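Local coordinates for protein cellobiose 2-epimerase (Caldibacillus thermoamylovorans, PDB 5ZHB) that catalyses the reversible 2-epimerisation of cellobiose, converting the glucose at its reducing end into mannose, at residues N154-E159 against K206-N211; D257-T262 against R267-M272. All blocks are in the same frame, centred on the assembly; numbering follows the deposited sequence.

Contact 1. Residues N154-E159 against K206-N211; sequences NAYKEE and KGRIAN
The side-chain amides of N154 and N211 come from opposite directions and lie nearly coplanar, their planes 24° apart, and exchange a pair of hydrogen bonds. In the (alpha/alpha)6 barrel of this epimerase family, they join the residue just ahead of strand 155-160 to the flank of helix 203-220. N154 ND2 gives the straighter bond, 3.0 Å to N211 OD1, lying in the carbonyl plane on a lone pair; in the return bond, 3.1 Å from N211 ND2 to N154 OD1, the donor is tilted 18° from the carbonyl plane of N154. Two donors and two acceptors thus fix the rotation of both amides, a task for which asparagine, carrying one of each on a short stem, is well suited. N154 also sits in a G1 beta bulge with A155, opposite N150, with positive phi and psi, a conformation asparagine tolerates well.

Beside the amides, the Y156 ring meets a water in its plane at the hydroxyl edge, and the same water lies over one face of the R208 guanidinium. The ring and guanidinium planes stand 52° apart. R208 bends at chi2 and chi3, which folds its tip back toward the tyrosine, and NH1 donates to Y156 OH at 3.2 Å, well off the guanidinium plane. E145, on helix 131-145, is the stronger partner of that hydroxyl, and F149 makes a cation-pi contact with R208. The water links both halves of the contact: it donates to Y156 OH and to the backbone R208 O (2.8 Å), and accepts from N211 ND2 at 2.9 Å.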
loop_
_atom_site.group_PDB
_atom_site.type_symbol
_atom_site.label_atom_id
_atom_site.label_comp_id
_atom_site.label_asym_id
_atom_site.label_seq_id
_atom_site.Cartn_x
_atom_site.Cartn_y
_atom_site.Cartn_z
ATOM N N ASN A 154 -9.702 3.807 -21.172
ATOM C CA ASN A 154 -10.185 3.141 -19.973
ATOM C C ASN A 154 -9.041 2.952 -18.960
ATOM O O ASN A 154 -8.659 1.827 -18.614
ATOM C CB ASN A 154 -10.887 1.819 -20.270
ATOM C CG ASN A 154 -11.726 1.349 -19.104
ATOM O OD1 ASN A 154 -12.118 2.130 -18.225
ATOM N ND2 ASN A 154 -12.091 0.075 -19.114
ATOM N N ALA A 155 -8.462 4.063 -18.493
ATOM C CA ALA A 155 -7.330 3.950 -17.577
ATOM C C ALA A 155 -7.264 5.177 -16.682
ATOM O O ALA A 155 -7.595 6.287 -17.095
ATOM C CB ALA A 155 -6.068 3.732 -18.365
ATOM N N TYR A 156 -6.909 4.956 -15.408
ATOM C CA TYR A 156 -6.624 6.070 -14.525
ATOM C C TYR A 156 -5.302 6.697 -14.946
ATOM O O TYR A 156 -4.405 6.058 -15.493
ATOM C CB TYR A 156 -6.771 5.584 -13.078
ATOM C CG TYR A 156 -8.218 5.288 -12.738
ATOM C CD1 TYR A 156 -9.066 6.294 -12.289
ATOM C CD2 TYR A 156 -8.764 4.010 -12.939
ATOM C CE1 TYR A 156 -10.396 6.028 -12.023
ATOM C CE2 TYR A 156 -10.097 3.749 -12.684
ATOM C CZ TYR A 156 -10.908 4.748 -12.177
ATOM O OH TYR A 156 -12.243 4.545 -11.966
ATOM N N LYS A 157 -5.214 8.000 -14.686
ATOM C CA LYS A 157 -4.092 8.817 -15.062
ATOM C C LYS A 157 -3.099 8.886 -13.896
ATOM O O LYS A 157 -3.270 8.204 -12.883
ATOM C CB LYS A 157 -4.681 10.169 -15.493
ATOM C CG LYS A 157 -5.452 10.176 -16.812
ATOM C CD LYS A 157 -5.829 11.598 -17.219
ATOM C CE LYS A 157 -6.569 11.674 -18.519
ATOM N NZ LYS A 157 -6.702 13.073 -18.954
ATOM N N GLU A 158 -2.018 9.650 -14.106
ATOM C CA GLU A 158 -0.850 9.642 -13.242
ATOM C C GLU A 158 -0.692 11.025 -12.599
ATOM O O GLU A 158 -1.250 11.273 -11.530
ATOM C CB GLU A 158 0.382 9.190 -14.024
ATOM C CG GLU A 158 0.364 7.713 -14.438
ATOM C CD GLU A 158 0.504 6.780 -13.243
ATOM O OE1 GLU A 158 1.331 7.113 -12.370
ATOM O OE2 GLU A 158 -0.172 5.747 -13.188
ATOM N N GLU A 159 0.073 11.916 -13.245
ATOM C CA GLU A 159 0.633 13.090 -12.577
ATOM C C GLU A 159 0.069 14.370 -13.207
ATOM O O GLU A 159 0.034 14.499 -14.435
ATOM C CB GLU A 159 2.158 13.088 -12.655
ATOM C CG GLU A 159 2.841 14.326 -12.076
ATOM C CD GLU A 159 4.353 14.287 -12.240
ATOM O OE1 GLU A 159 4.890 13.202 -12.018
ATOM O OE2 GLU A 159 4.989 15.305 -12.588
ATOM N N LYS A 206 -19.582 0.646 -7.106
ATOM C CA LYS A 206 -19.544 -0.790 -7.355
ATOM C C LYS A 206 -19.106 -1.078 -8.787
ATOM O O LYS A 206 -18.258 -1.943 -9.033
ATOM C CB LYS A 206 -20.901 -1.448 -7.074
ATOM C CG LYS A 206 -20.832 -2.956 -6.887
ATOM C CD LYS A 206 -22.205 -3.598 -6.745
ATOM C CE LYS A 206 -22.140 -5.077 -6.663
ATOM N NZ LYS A 206 -23.435 -5.608 -6.232
ATOM N N GLY A 207 -19.673 -0.334 -9.747
ATOM C CA GLY A 207 -19.335 -0.548 -11.134
ATOM C C GLY A 207 -17.913 -0.116 -11.457
ATOM O O GLY A 207 -17.306 -0.667 -12.373
ATOM N N ARG A 208 -17.408 0.910 -10.748
ATOM C CA ARG A 208 -16.025 1.330 -10.932
ATOM C C ARG A 208 -15.086 0.229 -10.417
ATOM O O ARG A 208 -14.067 -0.053 -11.054
ATOM C CB ARG A 208 -15.791 2.718 -10.308
ATOM C CG ARG A 208 -16.721 3.795 -10.887
ATOM C CD ARG A 208 -16.102 4.482 -12.099
ATOM N NE ARG A 208 -16.101 3.603 -13.253
ATOM C CZ ARG A 208 -15.393 3.664 -14.344
ATOM N NH1 ARG A 208 -14.265 4.344 -14.450
ATOM N NH2 ARG A 208 -15.812 2.931 -15.351
ATOM N N ILE A 209 -15.448 -0.427 -9.322
ATOM C CA ILE A 209 -14.654 -1.561 -8.843
ATOM C C ILE A 209 -14.639 -2.698 -9.874
ATOM O O ILE A 209 -13.580 -3.260 -10.216
ATOM C CB ILE A 209 -15.155 -1.984 -7.457
ATOM C CG1 ILE A 209 -14.906 -0.850 -6.444
ATOM C CG2 ILE A 209 -14.490 -3.291 -6.998
ATOM C CD1 ILE A 209 -15.685 -0.965 -5.152
ATOM N N ALA A 210 -15.816 -3.007 -10.451
ATOM C CA ALA A 210 -15.904 -4.120 -11.390
ATOM C C ALA A 210 -15.048 -3.824 -12.604
ATOM O O ALA A 210 -14.357 -4.706 -13.118
ATOM C CB ALA A 210 -17.356 -4.417 -11.777
ATOM N N ASN A 211 -15.050 -2.553 -13.026
ATOM C CA ASN A 211 -14.193 -2.119 -14.109
ATOM C C ASN A 211 -12.709 -2.348 -13.790
ATOM O O ASN A 211 -11.986 -2.902 -14.621
ATOM C CB ASN A 211 -14.549 -0.697 -14.535
ATOM C CG ASN A 211 -13.714 -0.222 -15.696
ATOM O OD1 ASN A 211 -13.705 -0.832 -16.767
ATOM N ND2 ASN A 211 -12.971 0.860 -15.501
HETATM O O HOH W 1 -13.039 1.905 -12.815
#

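Contact 2. Residues D257-T262 against R267-M272; sequences DALKVT and RKYTQM
L259 pushes the fork of its side chain against the CB of Y269, the two side chains crossing at about a right angle. This lies in a helical hairpin of the (alpha/alpha)6 barrel, where helix 245-262 turns through a short loop into helix 267-283. Both leucine methyls take part: CD1 and CD2 each lie 3.9 Å from Y269 CB, so the tyrosine methylene sits across the fork. CD2 also comes within 4.0 Å of the ring atom Y269 CD2. Leucine suits the site because its branch lies one carbon beyond CB, far enough to span helices whose CA atoms here, L259 to T270, are 8.0 Å apart.

The tight, buried side is completed by I213 of helix 203-220, which touches both L259 and Y269. Tyrosine suits this buried place: its CB faces the leucine, while its ring leads away, carrying the hydroxyl to a hydrogen bond with D214.

The other side is looser and more polar. K260, exposed, makes a salt bridge with D256, a long one with D257 and a hydrogen bond to N318. T270, partly exposed, borders the apolar patch and is small enough to let the leucine reach its backbone: L259 CD1 lies 3.9 Å from T270 N and 4.1 Å from T270 OG1.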
loop_
_atom_site.group_PDB
_atom_site.type_symbol
_atom_site.label_atom_id
_atom_site.label_comp_id
_atom_site.label_asym_id
_atom_site.label_seq_id
_atom_site.Cartn_x
_atom_site.Cartn_y
_atom_site.Cartn_z
ATOM N N ASP A 257 -10.239 -9.128 -1.829
ATOM C CA ASP A 257 -11.051 -8.296 -0.969
ATOM C C ASP A 257 -12.059 -7.505 -1.783
ATOM O O ASP A 257 -13.179 -7.303 -1.318
ATOM C CB ASP A 257 -10.238 -7.328 -0.128
ATOM C CG ASP A 257 -9.891 -7.822 1.258
ATOM O OD1 ASP A 257 -10.045 -9.033 1.520
ATOM O OD2 ASP A 257 -9.524 -6.973 2.067
ATOM N N ALA A 258 -11.673 -7.064 -2.984
ATOM C CA ALA A 258 -12.588 -6.288 -3.821
ATOM C C ALA A 258 -13.756 -7.185 -4.276
ATOM O O ALA A 258 -14.930 -6.798 -4.203
ATOM C CB ALA A 258 -11.839 -5.706 -5.001
ATOM N N LEU A 259 -13.414 -8.415 -4.672
ATOM C CA LEU A 259 -14.406 -9.445 -4.958
ATOM C C LEU A 259 -15.369 -9.659 -3.794
ATOM O O LEU A 259 -16.583 -9.683 -4.012
ATOM C CB LEU A 259 -13.702 -10.731 -5.375
ATOM C CG LEU A 259 -12.934 -10.676 -6.690
ATOM C CD1 LEU A 259 -12.248 -12.022 -6.930
ATOM C CD2 LEU A 259 -13.806 -10.270 -7.856
ATOM N N LYS A 260 -14.846 -9.839 -2.576
ATOM C CA LYS A 260 -15.666 -10.151 -1.417
ATOM C C LYS A 260 -16.599 -8.995 -1.051
ATOM O O LYS A 260 -17.778 -9.222 -0.735
ATOM C CB LYS A 260 -14.822 -10.497 -0.184
ATOM C CG LYS A 260 -13.971 -11.758 -0.266
ATOM C CD LYS A 260 -12.770 -11.770 0.678
ATOM C CE LYS A 260 -11.868 -12.905 0.373
ATOM N NZ LYS A 260 -10.607 -12.958 1.123
ATOM N N VAL A 261 -16.077 -7.757 -1.044
ATOM C CA VAL A 261 -16.847 -6.584 -0.633
ATOM C C VAL A 261 -17.990 -6.312 -1.612
ATOM O O VAL A 261 -19.048 -5.824 -1.225
ATOM C CB VAL A 261 -15.885 -5.384 -0.494
ATOM C CG1 VAL A 261 -16.580 -4.038 -0.491
ATOM C CG2 VAL A 261 -14.981 -5.515 0.724
ATOM N N THR A 262 -17.804 -6.630 -2.891
ATOM C CA THR A 262 -18.838 -6.353 -3.870
ATOM C C THR A 262 -19.660 -7.596 -4.274
ATOM O O THR A 262 -20.522 -7.478 -5.141
ATOM C CB THR A 262 -18.218 -5.708 -5.098
ATOM O OG1 THR A 262 -17.347 -6.625 -5.759
ATOM C CG2 THR A 262 -17.507 -4.412 -4.759
ATOM N N ARG A 267 -15.873 -16.450 -11.895
ATOM C CA ARG A 267 -14.930 -17.509 -11.599
ATOM C C ARG A 267 -13.552 -17.195 -12.159
ATOM O O ARG A 267 -12.564 -17.674 -11.625
ATOM C CB ARG A 267 -15.399 -18.851 -12.191
ATOM C CG ARG A 267 -16.667 -19.414 -11.557
ATOM C CD ARG A 267 -16.561 -19.562 -10.048
ATOM N NE ARG A 267 -15.317 -20.276 -9.757
ATOM C CZ ARG A 267 -14.681 -20.347 -8.593
ATOM N NH1 ARG A 267 -15.225 -19.892 -7.475
ATOM N NH2 ARG A 267 -13.485 -20.905 -8.569
ATOM N N LYS A 268 -13.451 -16.450 -13.258
ATOM C CA LYS A 268 -12.126 -16.189 -13.797
ATOM C C LYS A 268 -11.294 -15.295 -12.849
ATOM O O LYS A 268 -10.069 -15.379 -12.826
ATOM C CB LYS A 268 -12.227 -15.692 -15.237
ATOM C CG LYS A 268 -13.032 -14.447 -15.532
ATOM C CD LYS A 268 -13.436 -14.413 -17.007
ATOM C CE LYS A 268 -13.786 -13.065 -17.553
ATOM N NZ LYS A 268 -15.107 -12.621 -17.110
ATOM N N TYR A 269 -11.963 -14.458 -12.069
ATOM C CA TYR A 269 -11.323 -13.504 -11.174
ATOM C C TYR A 269 -10.824 -14.249 -9.937
ATOM O O TYR A 269 -9.658 -14.097 -9.558
ATOM C CB TYR A 269 -12.302 -12.395 -10.775
ATOM C CG TYR A 269 -12.833 -11.549 -11.927
ATOM C CD1 TYR A 269 -12.100 -11.380 -13.091
ATOM C CD2 TYR A 269 -14.052 -10.891 -11.831
ATOM C CE1 TYR A 269 -12.569 -10.604 -14.137
ATOM C CE2 TYR A 269 -14.541 -10.111 -12.871
ATOM C CZ TYR A 269 -13.795 -9.979 -14.029
ATOM O OH TYR A 269 -14.208 -9.235 -15.092
ATOM N N THR A 270 -11.713 -15.063 -9.341
ATOM C CA THR A 270 -11.320 -15.993 -8.284
ATOM C C THR A 270 -10.121 -16.840 -8.711
ATOM O O THR A 270 -9.128 -16.958 -7.985
ATOM C CB THR A 270 -12.544 -16.816 -7.869
ATOM O OG1 THR A 270 -13.328 -15.929 -7.079
ATOM C CG2 THR A 270 -12.199 -17.985 -6.967
ATOM N N GLN A 271 -10.171 -17.419 -9.917
ATOM C CA GLN A 271 -9.068 -18.242 -10.381
ATOM C C GLN A 271 -7.798 -17.404 -10.557
ATOM O O GLN A 271 -6.696 -17.883 -10.325
ATOM C CB GLN A 271 -9.368 -18.950 -11.705
ATOM C CG GLN A 271 -8.405 -20.102 -11.972
ATOM C CD GLN A 271 -8.512 -21.140 -10.879
ATOM O OE1 GLN A 271 -9.616 -21.594 -10.557
ATOM N NE2 GLN A 271 -7.390 -21.479 -10.262
ATOM N N MET A 272 -7.940 -16.146 -11.001
ATOM C CA MET A 272 -6.787 -15.266 -11.096
ATOM C C MET A 272 -6.144 -15.101 -9.710
ATOM O O MET A 272 -4.943 -15.237 -9.594
ATOM C CB MET A 272 -7.138 -13.901 -11.713
ATOM C CG MET A 272 -5.999 -12.885 -11.643
ATOM S SD MET A 272 -6.484 -11.316 -12.398
ATOM C CE MET A 272 -7.864 -10.844 -11.362
#

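In the fold
Both segments of contact 1 precede those of contact 2 in the chain, and the centres of the two contacts are about 16 Å apart. Helix 203-220 connects them: its N211 and R208 side serves contact 1, while I209 turns to helix 245-262, its CG2 4.1 Å from A258 CB and its CD1 3.9 Å from T262 CG2. K206 CE also packs 3.3 Å from T262 O. Contact 1 is polar and joins a strand to a helix, whereas contact 2 is an apolar meeting of successive helices. Their centres lie about 17 and 19 Å from the centre of the chain. In this family the substrate is probably held in the central cleft of the barrel.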